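Local coordinates for protein 2-hydroxyisobutanoyl-CoA mutase large subunit (Aquincola tertiaricarbonis, PDB 4R3U) that catalyses, together with its small cobalamin-binding partner subunit, the isomerization of 2-hydroxyisobutyryl-CoA to (S)-3-hydroxybutyryl-CoA, at residues Ala273-Thr277 / Thr446-Ile450. Residues are numbered along the deposited sequence; the frame is centred on the assembly and turned at random.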
ATOM      1  N   ALA A 273       7.299   7.088  29.781  1.00 31.16           N
ATOM      2  CA  ALA A 273       7.809   7.965  30.862  1.00 31.04           C
ATOM      3  C   ALA A 273       6.684   8.872  31.383  1.00 35.43           C
ATOM      4  O   ALA A 273       6.527   9.032  32.594  1.00 37.10           O
ATOM      5  CB  ALA A 273       8.990   8.791  30.365  1.00 30.76           C
ATOM      6  N   ASN A 274       5.875   9.413  30.455  1.00 31.84           N
ATOM      7  CA  ASN A 274       4.711  10.268  30.722  1.00 31.83           C
ATOM      8  C   ASN A 274       3.604   9.491  31.434  1.00 38.47           C
ATOM      9  O   ASN A 274       3.037  10.004  32.404  1.00 41.32           O
ATOM     10  CB  ASN A 274       4.203  10.903  29.427  1.00 28.63           C
ATOM     11  CG  ASN A 274       5.072  12.052  28.946  1.00 40.75           C
ATOM     12  OD1 ASN A 274       5.908  12.592  29.688  1.00 32.63           O
ATOM     13  ND2 ASN A 274       4.842  12.515  27.721  1.00 23.86           N
ATOM     14  N   LEU A 275       3.350   8.232  31.005  1.00 32.17           N
ATOM     15  CA  LEU A 275       2.369   7.355  31.645  1.00 31.57           C
ATOM     16  C   LEU A 275       2.688   7.190  33.141  1.00 36.35           C
ATOM     17  O   LEU A 275       1.798   7.372  33.975  1.00 40.02           O
ATOM     18  CB  LEU A 275       2.299   5.969  30.956  1.00 30.28           C
ATOM     19  CG  LEU A 275       1.682   4.833  31.802  1.00 33.50           C
ATOM     20  CD1 LEU A 275       0.161   4.900  31.821  1.00 31.59           C
ATOM     21  CD2 LEU A 275       2.174   3.501  31.351  1.00 34.00           C
ATOM     22  N   ILE A 276       3.940   6.851  33.466  1.00 29.11           N
ATOM     23  CA  ILE A 276       4.384   6.645  34.843  1.00 29.38           C
ATOM     24  C   ILE A 276       4.074   7.870  35.731  1.00 35.36           C
ATOM     25  O   ILE A 276       3.486   7.711  36.800  1.00 35.51           O
ATOM     26  CB  ILE A 276       5.867   6.188  34.879  1.00 30.83           C
ATOM     27  CG1 ILE A 276       5.979   4.730  34.389  1.00 28.29           C
ATOM     28  CG2 ILE A 276       6.505   6.405  36.305  1.00 31.62           C
ATOM     29  CD1 ILE A 276       7.325   4.383  33.731  1.00 24.92           C
ATOM     30  N   THR A 277       4.394   9.080  35.235  1.00 33.64           N
ATOM     31  CA  THR A 277       4.150  10.354  35.918  1.00 33.98           C
ATOM     32  C   THR A 277       2.662  10.508  36.243  1.00 39.93           C
ATOM     33  O   THR A 277       2.321  10.831  37.384  1.00 44.15           O
ATOM     34  CB  THR A 277       4.703  11.494  35.067  1.00 38.81           C
ATOM     35  OG1 THR A 277       6.010  11.138  34.639  1.00 42.13           O
ATOM     36  CG2 THR A 277       4.745  12.821  35.796  1.00 37.21           C
ATOM     37  N   THR A 446      10.425  12.619  34.971  1.00 36.14           N
ATOM     38  CA  THR A 446       9.923  13.229  33.754  1.00 34.86           C
ATOM     39  C   THR A 446       9.914  14.726  33.843  1.00 40.13           C
ATOM     40  O   THR A 446      10.564  15.367  33.025  1.00 40.85           O
ATOM     41  CB  THR A 446       8.574  12.595  33.386  1.00 35.53           C
ATOM     42  OG1 THR A 446       8.759  11.205  33.151  1.00 33.36           O
ATOM     43  CG2 THR A 446       7.927  13.224  32.210  1.00 29.45           C
ATOM     44  N   ILE A 447       9.183  15.283  34.826  1.00 37.33           N
ATOM     45  CA  ILE A 447       9.027  16.727  35.041  1.00 36.54           C
ATOM     46  C   ILE A 447      10.344  17.469  35.115  1.00 41.21           C
ATOM     47  O   ILE A 447      10.513  18.445  34.380  1.00 41.63           O
ATOM     48  CB  ILE A 447       7.982  17.089  36.130  1.00 39.51           C
ATOM     49  CG1 ILE A 447       6.595  16.551  35.696  1.00 38.73           C
ATOM     50  CG2 ILE A 447       7.934  18.612  36.364  1.00 39.04           C
ATOM     51  CD1 ILE A 447       5.513  16.743  36.642  1.00 43.68           C
ATOM     52  N   LYS A 448      11.305  16.955  35.900  1.00 38.75           N
ATOM     53  CA  LYS A 448      12.642  17.553  36.029  1.00 39.45           C
ATOM     54  C   LYS A 448      13.404  17.573  34.699  1.00 42.27           C
ATOM     55  O   LYS A 448      13.994  18.597  34.356  1.00 42.60           O
ATOM     56  CB  LYS A 448      13.482  16.863  37.126  1.00 43.55           C
ATOM     57  CG  LYS A 448      12.849  16.877  38.525  1.00 70.08           C
ATOM     58  CD  LYS A 448      12.507  18.272  39.160  1.00 77.60           C
ATOM     59  CE  LYS A 448      11.010  18.620  39.216  1.00 74.48           C
ATOM     60  NZ  LYS A 448      10.114  17.510  39.704  1.00 69.55           N
ATOM     61  N   LEU A 449      13.337  16.460  33.940  1.00 37.07           N
ATOM     62  CA  LEU A 449      13.974  16.304  32.635  1.00 35.53           C
ATOM     63  C   LEU A 449      13.314  17.175  31.580  1.00 36.69           C
ATOM     64  O   LEU A 449      14.006  17.629  30.670  1.00 37.23           O
ATOM     65  CB  LEU A 449      14.004  14.825  32.218  1.00 35.50           C
ATOM     66  CG  LEU A 449      15.259  13.998  32.556  1.00 40.69           C
ATOM     67  CD1 LEU A 449      15.849  14.383  33.890  1.00 42.12           C
ATOM     68  CD2 LEU A 449      14.944  12.516  32.546  1.00 39.76           C
ATOM     69  N   ILE A 450      11.994  17.430  31.711  1.00 31.79           N
ATOM     70  CA  ILE A 450      11.229  18.334  30.841  1.00 31.27           C
ATOM     71  C   ILE A 450      11.717  19.744  31.161  1.00 39.03           C
ATOM     72  O   ILE A 450      12.022  20.505  30.242  1.00 39.24           O
ATOM     73  CB  ILE A 450       9.679  18.176  31.011  1.00 32.92           C
ATOM     74  CG1 ILE A 450       9.165  16.883  30.321  1.00 31.67           C
ATOM     75  CG2 ILE A 450       8.923  19.412  30.511  1.00 30.62           C
ATOM     76  CD1 ILE A 450       7.655  16.531  30.567  1.00 35.23           C
TER
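A273 and T446 face each other with CA atoms 6.4 Å apart, where the axes of the two short helical segments pass 10.7 Å apart at 125° between their N-to-C directions. This is helix-helix packing on the outside of the TIM barrel of the acyl-CoA mutase large subunit: helix 264-283, which follows a short barrel strand, meets the short helix 446-451. The contact is small and mostly buried, burying 191 Å² between the two segments, both sides summed. T446 is its centre. With OG1 beside its own backbone N (chi1 -61°), its hydroxyl faces the carbonyl of A273 and donates a weak hydrogen bond to A273 O over 3.2 Å. T277 OG1 donates to A273 O over 3.0 Å, tilted 25° from the carbonyl plane. A273 O also takes a weak bond from the backbone N of T277, so three donors share one helix carbonyl. Replacing T277 by a valine would probably leave A273 O with only the two weak donors among these residues and, if the side chain kept its rotation, put a methyl against T446 OG1. The methyl of T446, CG2, is the branch that meets N274 OD1; the two side chains cross at about a right angle. N274 itself touches L213 and M217 of helix 213-219. A273 also touches L437, and T446 touches V440, both of helix 420-442. The side chain of N274 is about 9 Å from that of H256, a substrate-binding residue, and about 13 Å from the bound 3-hydroxybutanoyl-CoA. Farther along, T277 CG2 lies 4.1 Å from I447 CD1, a plain methyl-to-methyl contact. The nearest atom of 446-450 to the N274 side chain is T446 CG2, 3.3 Å from N274 OD1.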